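Local structure of SusD superfamily protein (3NQP) at residues Q41-F46 with Y377-L382; E48-R53 with Q451-L456; P467-K472 with P481-S486. The protein probably binds glycans at the outer membrane of Bacteroides fragilis, as other members of the SusD family do, ahead of their import into the cell. One frame throughout, in Å; residues are numbered along the deposited sequence.

Overall arrangement
Contacts 1 and 2 are buried, with centres about 12 Å apart, whereas contact 3 is partly exposed and lies about 21 Å from the centre of the chain. Helix 39-48 supplies one side of contact 1 and runs into the loop that enters contact 2, where I44 O probably accepts a hydrogen bond from L49 N. Segment 451-456 in turn meets contact 3 through L456 O and V469 N, and W453 packs on V469. The chemistry shifts along this path: rings and one bridging water in contact 1, arginines on carbonyl and indole in contact 2, backbone bonds, prolyl and lysyl methylenes and more water in contact 3.

Contact 1: Q41-F46 with Y377-L382; sequences QHTITF and YIFYRL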
loop_
_atom_site.group_PDB
_atom_site.type_symbol
_atom_site.label_atom_id
_atom_site.label_comp_id
_atom_site.label_asym_id
_atom_site.label_seq_id
_atom_site.Cartn_x
_atom_site.Cartn_y
_atom_site.Cartn_z
ATOM N N GLN A 41 3.210 3.403 8.179
ATOM C CA GLN A 41 2.633 4.659 7.712
ATOM C C GLN A 41 2.329 4.619 6.213
ATOM O O GLN A 41 1.315 5.181 5.759
ATOM C CB GLN A 41 3.569 5.835 8.026
ATOM C CG GLN A 41 3.077 7.124 7.543
ATOM C CD GLN A 41 3.908 8.255 8.073
ATOM O OE1 GLN A 41 3.521 8.906 9.059
ATOM N NE2 GLN A 41 5.075 8.497 7.437
ATOM N N HIS A 42 3.240 4.034 5.441
ATOM C CA HIS A 42 3.098 3.994 3.989
ATOM C C HIS A 42 1.856 3.175 3.582
ATOM O O HIS A 42 1.034 3.604 2.746
ATOM C CB HIS A 42 4.363 3.444 3.329
ATOM C CG HIS A 42 4.166 3.067 1.904
ATOM N ND1 HIS A 42 4.117 3.998 0.892
ATOM C CD2 HIS A 42 3.958 1.861 1.317
ATOM C CE1 HIS A 42 3.895 3.383 -0.261
ATOM N NE2 HIS A 42 3.773 2.084 -0.027
ATOM N N THR A 43 1.729 1.990 4.170
ATOM C CA THR A 43 0.743 1.028 3.763
ATOM C C THR A 43 -0.578 1.297 4.487
ATOM O O THR A 43 -1.643 1.441 3.842
ATOM C CB THR A 43 1.245 -0.401 4.045
ATOM O OG1 THR A 43 2.334 -0.699 3.150
ATOM C CG2 THR A 43 0.128 -1.431 3.925
ATOM N N ILE A 44 -0.524 1.412 5.799
ATOM C CA ILE A 44 -1.779 1.510 6.592
ATOM C C ILE A 44 -2.223 2.992 6.691
ATOM O O ILE A 44 -3.280 3.354 6.189
ATOM C CB ILE A 44 -1.678 0.909 7.967
ATOM C CG1 ILE A 44 -1.228 -0.577 7.917
ATOM C CG2 ILE A 44 -3.014 1.070 8.711
ATOM C CD1 ILE A 44 -2.181 -1.581 7.254
ATOM N N THR A 45 -1.439 3.861 7.309
ATOM C CA THR A 45 -1.895 5.251 7.526
ATOM C C THR A 45 -2.265 5.966 6.228
ATOM O O THR A 45 -3.367 6.497 6.120
ATOM C CB THR A 45 -0.891 6.073 8.367
ATOM O OG1 THR A 45 -0.471 5.237 9.451
ATOM C CG2 THR A 45 -1.527 7.392 8.889
ATOM N N PHE A 46 -1.372 5.907 5.252
ATOM C CA PHE A 46 -1.537 6.601 3.975
ATOM C C PHE A 46 -2.407 5.775 2.976
ATOM O O PHE A 46 -3.315 6.300 2.360
ATOM C CB PHE A 46 -0.187 6.831 3.338
ATOM C CG PHE A 46 0.697 7.836 4.024
ATOM C CD1 PHE A 46 0.205 8.799 4.911
ATOM C CD2 PHE A 46 2.030 7.902 3.677
ATOM C CE1 PHE A 46 1.071 9.761 5.473
ATOM C CE2 PHE A 46 2.895 8.890 4.230
ATOM C CZ PHE A 46 2.410 9.791 5.150
ATOM N N TYR A 377 6.166 -6.786 4.835
ATOM C CA TYR A 377 5.234 -5.811 4.237
ATOM C C TYR A 377 5.499 -5.686 2.721
ATOM O O TYR A 377 6.468 -5.035 2.300
ATOM C CB TYR A 377 5.333 -4.450 4.987
ATOM C CG TYR A 377 4.213 -4.213 5.981
ATOM C CD1 TYR A 377 3.865 -5.177 6.922
ATOM C CD2 TYR A 377 3.435 -3.068 5.927
ATOM C CE1 TYR A 377 2.829 -4.968 7.798
ATOM C CE2 TYR A 377 2.376 -2.880 6.777
ATOM C CZ TYR A 377 2.070 -3.811 7.703
ATOM O OH TYR A 377 0.983 -3.600 8.514
ATOM N N ILE A 378 4.661 -6.324 1.904
ATOM C CA ILE A 378 4.888 -6.355 0.439
ATOM C C ILE A 378 4.424 -5.024 -0.092
ATOM O O ILE A 378 3.291 -4.626 0.205
ATOM C CB ILE A 378 4.057 -7.478 -0.242
ATOM C CG1 ILE A 378 4.428 -8.825 0.388
ATOM C CG2 ILE A 378 4.224 -7.394 -1.799
ATOM C CD1 ILE A 378 3.564 -10.030 0.034
ATOM N N PHE A 379 5.300 -4.315 -0.812
ATOM C CA PHE A 379 4.957 -3.077 -1.476
ATOM C C PHE A 379 4.547 -3.323 -2.929
ATOM O O PHE A 379 3.602 -2.714 -3.385
ATOM C CB PHE A 379 6.140 -2.093 -1.446
ATOM C CG PHE A 379 6.369 -1.440 -0.120
ATOM C CD1 PHE A 379 5.605 -1.733 0.996
ATOM C CD2 PHE A 379 7.398 -0.533 0.000
ATOM C CE1 PHE A 379 5.846 -1.080 2.207
ATOM C CE2 PHE A 379 7.637 0.123 1.194
ATOM C CZ PHE A 379 6.877 -0.141 2.288
ATOM N N TYR A 380 5.253 -4.196 -3.654
ATOM C CA TYR A 380 4.855 -4.549 -5.025
ATOM C C TYR A 380 4.894 -6.060 -5.199
ATOM O O TYR A 380 5.911 -6.659 -4.872
ATOM C CB TYR A 380 5.785 -3.958 -6.057
ATOM C CG TYR A 380 5.848 -2.478 -6.041
ATOM C CD1 TYR A 380 4.724 -1.723 -6.413
ATOM C CD2 TYR A 380 6.982 -1.805 -5.624
ATOM C CE1 TYR A 380 4.735 -0.382 -6.413
ATOM C CE2 TYR A 380 7.003 -0.394 -5.621
ATOM C CZ TYR A 380 5.864 0.307 -6.009
ATOM O OH TYR A 380 5.812 1.691 -6.043
ATOM N N ARG A 381 3.802 -6.640 -5.704
ATOM C CA ARG A 381 3.804 -8.045 -6.169
ATOM C C ARG A 381 3.030 -8.168 -7.509
ATOM O O ARG A 381 2.388 -7.213 -7.964
ATOM C CB ARG A 381 3.251 -8.952 -5.082
ATOM C CG ARG A 381 1.904 -8.619 -4.603
ATOM C CD ARG A 381 1.428 -9.643 -3.577
ATOM N NE ARG A 381 0.118 -9.295 -3.055
ATOM C CZ ARG A 381 -1.063 -9.752 -3.502
ATOM N NH1 ARG A 381 -1.178 -10.609 -4.508
ATOM N NH2 ARG A 381 -2.166 -9.334 -2.920
ATOM N N LEU A 382 3.118 -9.310 -8.162
ATOM C CA LEU A 382 2.727 -9.381 -9.569
ATOM C C LEU A 382 1.249 -9.031 -9.857
ATOM O O LEU A 382 1.003 -8.350 -10.837
ATOM C CB LEU A 382 3.099 -10.762 -10.154
ATOM C CG LEU A 382 3.302 -10.864 -11.653
ATOM C CD1 LEU A 382 4.512 -9.921 -12.037
ATOM C CD2 LEU A 382 3.546 -12.373 -12.029
HETATM O O HOH W 1 2.830 -3.572 2.777
#
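T43 OG1 sits among two aromatic rings and a water, 3.7 Å from F379 CE1, 3.8 Å from Y377 CD2 and 2.9 Å from the water oxygen. The torsion about CA-CB sets this hydroxyl anti to its own carbonyl carbon (chi1 -69°). The water donates to I378 O at 2.8 Å and lies in the plane of the F379 ring, at its edge; no direct hydrogen bond spans the contact. H42 and F379 reach toward each other tip to tip: H42 CD2 stands over one face of the phenyl ring, displaced toward the rim, 3.6 Å from F379 CE1. The two planes are inclined at 48°, an oblique pairing. The far nitrogen of this imidazole, ND1, is hydrogen-bonded to D130, which would fix the rotation of the ring. T43 CB and CG2 pack against Y377 CE2, both at 3.9 Å, and I44 CG1 comes to the edge of the tyrosine ring, 3.8 Å from Y377 OH. That hydroxyl has its polar partner in N280. Within the helix, F46 N bonds to Q41 O at 2.8 Å, closing a wider pi-type turn around the residues that make the contact. F379 and Y380 both face F267 in a classic beta bulge of the two-stranded antiparallel sheet 265-269/377-381. F126 of helix 110-135 meets both the H42 and F379 rings, so that helix, helix 39-48 and the bulged strand 377-381 come together here; the strand leads into helix 382-396.

Contact 2: E48-R53 with Q451-L456; sequences ELRGGR and QRWWDL
G51 and W453 bring the backbones to 4.6 Å between CA atoms, where a type I turn from E48 to G51 meets the start of helix 452-458. R452 NH1 donates to G51 O at 2.9 Å, nearly straight at 167°; the oxygen lies in the guanidinium plane and the donor almost along the C=O axis. R452 NE forms a salt bridge with D443, and NH1 also bonds to G474 O, so the group is held from several directions. R50 runs beside W453, pointing the same way. Its CB approaches CE3 of the indole at 3.4 Å, and its guanidinium lies flat on the six-membered ring, planes 18° apart and R50 CZ 3.5 Å from W453 CH2. A bend at chi3 (73°) sets NE over the ring, while Q73 and K491 O take up N-H groups of R50. R53 crosses R452, whose CD lies over one face of the R53 guanidinium. These like charges come to 4.4 Å between R53 NE and R452 NE, a repulsion the D443 carboxylate may ease. R53 NH1 bonds to D443 O; its NH2 makes a weak hydrogen bond, part of a salt bridge, to E48 OE1, which also bonds to Y319. A water donates to E48 OE2 at 2.7 Å and accepts from Q451 N. A type I turn whose last carbonyl takes an arginine N-H, beside an arginine stacked on an indole, thus joins the loop after helix 39-48 to helix 452-458 in the SusD family region.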
loop_
_atom_site.group_PDB
_atom_site.type_symbol
_atom_site.label_atom_id
_atom_site.label_comp_id
_atom_site.label_asym_id
_atom_site.label_seq_id
_atom_site.Cartn_x
_atom_site.Cartn_y
_atom_site.Cartn_z
ATOM N N GLU A 48 -4.417 2.816 3.395
ATOM C CA GLU A 48 -5.685 2.099 3.739
ATOM C C GLU A 48 -6.726 2.956 4.440
ATOM O O GLU A 48 -7.902 2.896 4.109
ATOM C CB GLU A 48 -5.430 0.939 4.724
ATOM C CG GLU A 48 -4.755 -0.227 4.212
ATOM C CD GLU A 48 -5.599 -1.151 3.377
ATOM O OE1 GLU A 48 -6.832 -1.279 3.552
ATOM O OE2 GLU A 48 -4.961 -1.820 2.573
ATOM N N LEU A 49 -6.304 3.711 5.463
ATOM C CA LEU A 49 -7.296 4.207 6.434
ATOM C C LEU A 49 -8.388 5.116 5.897
ATOM O O LEU A 49 -9.501 5.086 6.401
ATOM C CB LEU A 49 -6.636 4.863 7.638
ATOM C CG LEU A 49 -5.822 3.994 8.615
ATOM C CD1 LEU A 49 -5.303 4.904 9.744
ATOM C CD2 LEU A 49 -6.574 2.737 9.170
ATOM N N ARG A 50 -8.067 5.977 4.943
ATOM C CA ARG A 50 -9.072 6.889 4.368
ATOM C C ARG A 50 -9.951 6.210 3.311
ATOM O O ARG A 50 -10.788 6.867 2.688
ATOM C CB ARG A 50 -8.379 8.111 3.759
ATOM C CG ARG A 50 -7.744 9.009 4.787
ATOM C CD ARG A 50 -7.244 10.317 4.127
ATOM N NE ARG A 50 -8.393 11.160 3.781
ATOM C CZ ARG A 50 -8.368 12.392 3.295
ATOM N NH1 ARG A 50 -7.234 13.010 3.010
ATOM N NH2 ARG A 50 -9.522 13.011 3.078
ATOM N N GLY A 51 -9.733 4.912 3.104
ATOM C CA GLY A 51 -10.433 4.143 2.064
ATOM C C GLY A 51 -11.923 3.850 2.225
ATOM O O GLY A 51 -12.472 3.221 1.363
ATOM N N GLY A 52 -12.583 4.281 3.304
ATOM C CA GLY A 52 -14.047 4.200 3.370
ATOM C C GLY A 52 -14.558 2.845 3.810
ATOM O O GLY A 52 -15.742 2.543 3.674
ATOM N N ARG A 53 -13.687 2.002 4.327
ATOM C CA ARG A 53 -14.140 0.674 4.746
ATOM C C ARG A 53 -13.734 0.217 6.129
ATOM O O ARG A 53 -13.870 -0.990 6.464
ATOM C CB ARG A 53 -13.753 -0.380 3.709
ATOM C CG ARG A 53 -12.334 -0.393 3.303
ATOM C CD ARG A 53 -12.138 -1.494 2.197
ATOM N NE ARG A 53 -10.725 -1.635 1.954
ATOM C CZ ARG A 53 -10.143 -2.525 1.158
ATOM N NH1 ARG A 53 -10.859 -3.412 0.481
ATOM N NH2 ARG A 53 -8.804 -2.501 1.031
ATOM N N GLN A 451 -3.622 0.116 -0.887
ATOM C CA GLN A 451 -4.022 0.640 -2.177
ATOM C C GLN A 451 -5.294 1.526 -2.235
ATOM O O GLN A 451 -5.387 2.445 -3.094
ATOM C CB GLN A 451 -4.213 -0.509 -3.146
ATOM C CG GLN A 451 -2.973 -1.393 -3.354
ATOM C CD GLN A 451 -1.828 -0.649 -3.957
ATOM O OE1 GLN A 451 -1.916 -0.109 -5.067
ATOM N NE2 GLN A 451 -0.725 -0.573 -3.205
ATOM N N ARG A 452 -6.277 1.226 -1.397
ATOM C CA ARG A 452 -7.601 1.767 -1.657
ATOM C C ARG A 452 -7.684 3.298 -1.653
ATOM O O ARG A 452 -8.372 3.893 -2.510
ATOM C CB ARG A 452 -8.681 1.201 -0.737
ATOM C CG ARG A 452 -10.079 1.585 -1.270
ATOM C CD ARG A 452 -11.215 0.792 -0.605
ATOM N NE ARG A 452 -12.229 0.480 -1.593
ATOM C CZ ARG A 452 -13.354 1.141 -1.817
ATOM N NH1 ARG A 452 -13.757 2.140 -1.036
ATOM N NH2 ARG A 452 -14.135 0.723 -2.797
ATOM N N TRP A 453 -6.993 3.946 -0.741
ATOM C CA TRP A 453 -7.056 5.429 -0.723
ATOM C C TRP A 453 -6.517 5.934 -2.045
ATOM O O TRP A 453 -7.088 6.839 -2.654
ATOM C CB TRP A 453 -6.264 6.043 0.452
ATOM C CG TRP A 453 -6.187 7.599 0.386
ATOM C CD1 TRP A 453 -5.081 8.331 0.328
ATOM C CD2 TRP A 453 -7.293 8.513 0.330
ATOM N NE1 TRP A 453 -5.390 9.679 0.226
ATOM C CE2 TRP A 453 -6.751 9.812 0.253
ATOM C CE3 TRP A 453 -8.680 8.362 0.370
ATOM C CZ2 TRP A 453 -7.539 10.930 0.190
ATOM C CZ3 TRP A 453 -9.463 9.484 0.304
ATOM C CH2 TRP A 453 -8.886 10.752 0.231
ATOM N N TRP A 454 -5.400 5.342 -2.492
ATOM C CA TRP A 454 -4.792 5.782 -3.760
ATOM C C TRP A 454 -5.734 5.511 -4.959
ATOM O O TRP A 454 -5.943 6.378 -5.828
ATOM C CB TRP A 454 -3.407 5.166 -3.946
ATOM C CG TRP A 454 -2.438 5.449 -2.803
ATOM C CD1 TRP A 454 -1.565 4.575 -2.236
ATOM C CD2 TRP A 454 -2.198 6.714 -2.181
ATOM N NE1 TRP A 454 -0.815 5.221 -1.265
ATOM C CE2 TRP A 454 -1.196 6.532 -1.223
ATOM C CE3 TRP A 454 -2.740 7.986 -2.345
ATOM C CZ2 TRP A 454 -0.736 7.566 -0.426
ATOM C CZ3 TRP A 454 -2.279 9.018 -1.529
ATOM C CH2 TRP A 454 -1.298 8.789 -0.594
ATOM N N ASP A 455 -6.323 4.328 -4.970
ATOM C CA ASP A 455 -7.296 3.946 -6.010
ATOM C C ASP A 455 -8.477 4.929 -6.099
ATOM O O ASP A 455 -8.891 5.265 -7.211
ATOM C CB ASP A 455 -7.802 2.522 -5.761
ATOM C CG ASP A 455 -6.702 1.471 -5.894
ATOM O OD1 ASP A 455 -5.647 1.738 -6.499
ATOM O OD2 ASP A 455 -6.879 0.349 -5.361
ATOM N N LEU A 456 -8.980 5.390 -4.931
ATOM C CA LEU A 456 -10.076 6.351 -4.873
ATOM C C LEU A 456 -9.679 7.722 -5.368
ATOM O O LEU A 456 -10.497 8.417 -5.997
ATOM C CB LEU A 456 -10.641 6.484 -3.462
ATOM C CG LEU A 456 -11.340 5.217 -2.937
ATOM C CD1 LEU A 456 -11.524 5.386 -1.389
ATOM C CD2 LEU A 456 -12.708 4.981 -3.638
HETATM O O HOH W 2 -5.867 -1.456 0.096
#

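Contact 3: P467-K472 with P481-S486; sequences PLVFCK and PILNKS
V469 and L483 form the tight side of this contact, where V469 O accepts from L483 N at 3.1 Å in a nearly straight bond of 176°. The donor is tilted out of the carbonyl plane. V469 CG2, anti to its backbone N, reaches L483 CD1 at 3.8 Å, and the same valine packs on W453 and L456 of helix 452-458. F470, next along the 3-10 segment, has L483 O in the plane of its ring, at the edge; this oxygen also meets F470 CA in a CA-H...O contact of 3.5 Å. One face of the ring is taken by V469 CG1, over its centre. The opposite face carries K485, whose aliphatic chain crosses at about a right angle: CG stands 3.8 Å from the ring centroid and only 7° off the normal, a CH-pi contact. K485 CG is anti to its backbone N (chi1 -170°), which lays it over the phenyl ring while the amino end leads away.

The outer side is exposed and watered. P481 keeps CB close on F470 O, at 3.3 Å, but K472 touches the proline ring only through the root of its side chain, and waters fill in between backbones. One donates to F470 O at 2.7 Å and to L483 O, and accepts from K485 N; a second lies 2.7 Å from C471 O, to which it probably donates, and accepts from I482 N. Beyond them N484 OD1 accepts from both S486 N and S486 OG, the first bond closing an Asx turn. With no charged pair between the segments, the pairing of these two arms of one long loop rests on apolar cover and on backbone bonds, direct inside and water-mediated toward the surface.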
loop_
_atom_site.group_PDB
_atom_site.type_symbol
_atom_site.label_atom_id
_atom_site.label_comp_id
_atom_site.label_asym_id
_atom_site.label_seq_id
_atom_site.Cartn_x
_atom_site.Cartn_y
_atom_site.Cartn_z
ATOM N N PRO A 467 -12.958 11.821 -10.018
ATOM C CA PRO A 467 -12.321 10.837 -9.138
ATOM C C PRO A 467 -13.334 10.024 -8.344
ATOM O O PRO A 467 -14.382 10.564 -7.857
ATOM C CB PRO A 467 -11.478 11.691 -8.207
ATOM C CG PRO A 467 -11.089 12.867 -9.050
ATOM C CD PRO A 467 -12.278 13.139 -9.967
ATOM N N LEU A 468 -13.052 8.739 -8.199
ATOM C CA LEU A 468 -14.028 7.871 -7.532
ATOM C C LEU A 468 -14.236 8.206 -6.040
ATOM O O LEU A 468 -15.254 7.838 -5.497
ATOM C CB LEU A 468 -13.673 6.400 -7.695
ATOM C CG LEU A 468 -13.925 5.770 -9.059
ATOM C CD1 LEU A 468 -13.604 4.253 -8.982
ATOM C CD2 LEU A 468 -15.356 6.071 -9.653
ATOM N N VAL A 469 -13.279 8.887 -5.396
ATOM C CA VAL A 469 -13.439 9.333 -4.007
ATOM C C VAL A 469 -14.685 10.258 -3.879
ATOM O O VAL A 469 -15.335 10.295 -2.821
ATOM C CB VAL A 469 -12.181 10.063 -3.494
ATOM C CG1 VAL A 469 -11.978 11.357 -4.301
ATOM C CG2 VAL A 469 -12.273 10.362 -2.004
ATOM N N PHE A 470 -15.049 10.959 -4.956
ATOM C CA PHE A 470 -16.247 11.828 -4.973
ATOM C C PHE A 470 -17.563 11.200 -5.462
ATOM O O PHE A 470 -18.615 11.887 -5.504
ATOM C CB PHE A 470 -15.983 13.058 -5.859
ATOM C CG PHE A 470 -14.843 13.955 -5.395
ATOM C CD1 PHE A 470 -14.797 14.462 -4.098
ATOM C CD2 PHE A 470 -13.863 14.370 -6.301
ATOM C CE1 PHE A 470 -13.761 15.342 -3.700
ATOM C CE2 PHE A 470 -12.837 15.259 -5.912
ATOM C CZ PHE A 470 -12.776 15.716 -4.581
ATOM N N CYS A 471 -17.544 9.898 -5.774
ATOM C CA CYS A 471 -18.708 9.215 -6.336
ATOM C C CYS A 471 -19.212 8.158 -5.372
ATOM O O CYS A 471 -18.425 7.449 -4.721
ATOM C CB CYS A 471 -18.348 8.545 -7.673
ATOM S SG CYS A 471 -17.616 9.673 -8.900
ATOM N N LYS A 472 -20.532 8.005 -5.305
ATOM C CA LYS A 472 -21.124 6.967 -4.466
ATOM C C LYS A 472 -20.634 5.570 -4.893
ATOM O O LYS A 472 -20.528 4.660 -4.061
ATOM C CB LYS A 472 -22.667 7.039 -4.470
ATOM C CG LYS A 472 -23.348 6.812 -5.823
ATOM C CD LYS A 472 -24.932 6.880 -5.668
ATOM C CE LYS A 472 -25.652 6.494 -6.962
ATOM N NZ LYS A 472 -25.146 7.246 -8.179
ATOM N N PRO A 481 -20.873 9.268 -1.451
ATOM C CA PRO A 481 -19.456 9.435 -1.739
ATOM C C PRO A 481 -18.654 9.554 -0.462
ATOM O O PRO A 481 -19.171 10.068 0.531
ATOM C CB PRO A 481 -19.392 10.752 -2.505
ATOM C CG PRO A 481 -20.684 11.435 -2.291
ATOM C CD PRO A 481 -21.693 10.407 -1.911
ATOM N N ILE A 482 -17.414 9.086 -0.496
ATOM C CA ILE A 482 -16.525 9.202 0.667
ATOM C C ILE A 482 -16.222 10.673 0.970
ATOM O O ILE A 482 -16.249 11.057 2.125
ATOM C CB ILE A 482 -15.264 8.354 0.440
ATOM C CG1 ILE A 482 -15.688 6.881 0.466
ATOM C CG2 ILE A 482 -14.201 8.594 1.493
ATOM C CD1 ILE A 482 -14.588 5.912 -0.033
ATOM N N LEU A 483 -15.910 11.482 -0.052
ATOM C CA LEU A 483 -15.873 12.950 0.045
ATOM C C LEU A 483 -16.940 13.628 -0.824
ATOM O O LEU A 483 -17.232 13.210 -1.924
ATOM C CB LEU A 483 -14.500 13.531 -0.369
ATOM C CG LEU A 483 -13.275 13.057 0.440
ATOM C CD1 LEU A 483 -11.963 13.619 -0.133
ATOM C CD2 LEU A 483 -13.464 13.392 1.940
ATOM N N ASN A 484 -17.455 14.732 -0.317
ATOM C CA ASN A 484 -18.403 15.577 -1.000
ATOM C C ASN A 484 -17.579 16.552 -1.799
ATOM O O ASN A 484 -16.884 17.392 -1.236
ATOM C CB ASN A 484 -19.259 16.299 0.053
ATOM C CG ASN A 484 -20.287 17.247 -0.549
ATOM O OD1 ASN A 484 -20.041 17.924 -1.531
ATOM N ND2 ASN A 484 -21.448 17.302 0.075
ATOM N N LYS A 485 -17.656 16.456 -3.120
ATOM C CA LYS A 485 -16.846 17.285 -3.979
ATOM C C LYS A 485 -17.115 18.798 -3.836
ATOM O O LYS A 485 -16.244 19.592 -4.118
ATOM C CB LYS A 485 -17.046 16.872 -5.429
ATOM C CG LYS A 485 -16.041 17.521 -6.397
ATOM C CD LYS A 485 -16.114 16.864 -7.771
ATOM C CE LYS A 485 -14.941 17.306 -8.650
ATOM N NZ LYS A 485 -14.950 18.784 -8.788
ATOM N N SER A 486 -18.308 19.193 -3.418
ATOM C CA SER A 486 -18.611 20.633 -3.390
ATOM C C SER A 486 -18.093 21.309 -2.108
ATOM O O SER A 486 -17.809 22.503 -2.131
ATOM C CB SER A 486 -20.099 20.876 -3.519
ATOM O OG SER A 486 -20.725 20.478 -2.313
HETATM O O HOH W 3 -19.023 14.310 -4.436
HETATM O O HOH W 4 -16.568 7.397 -2.778
#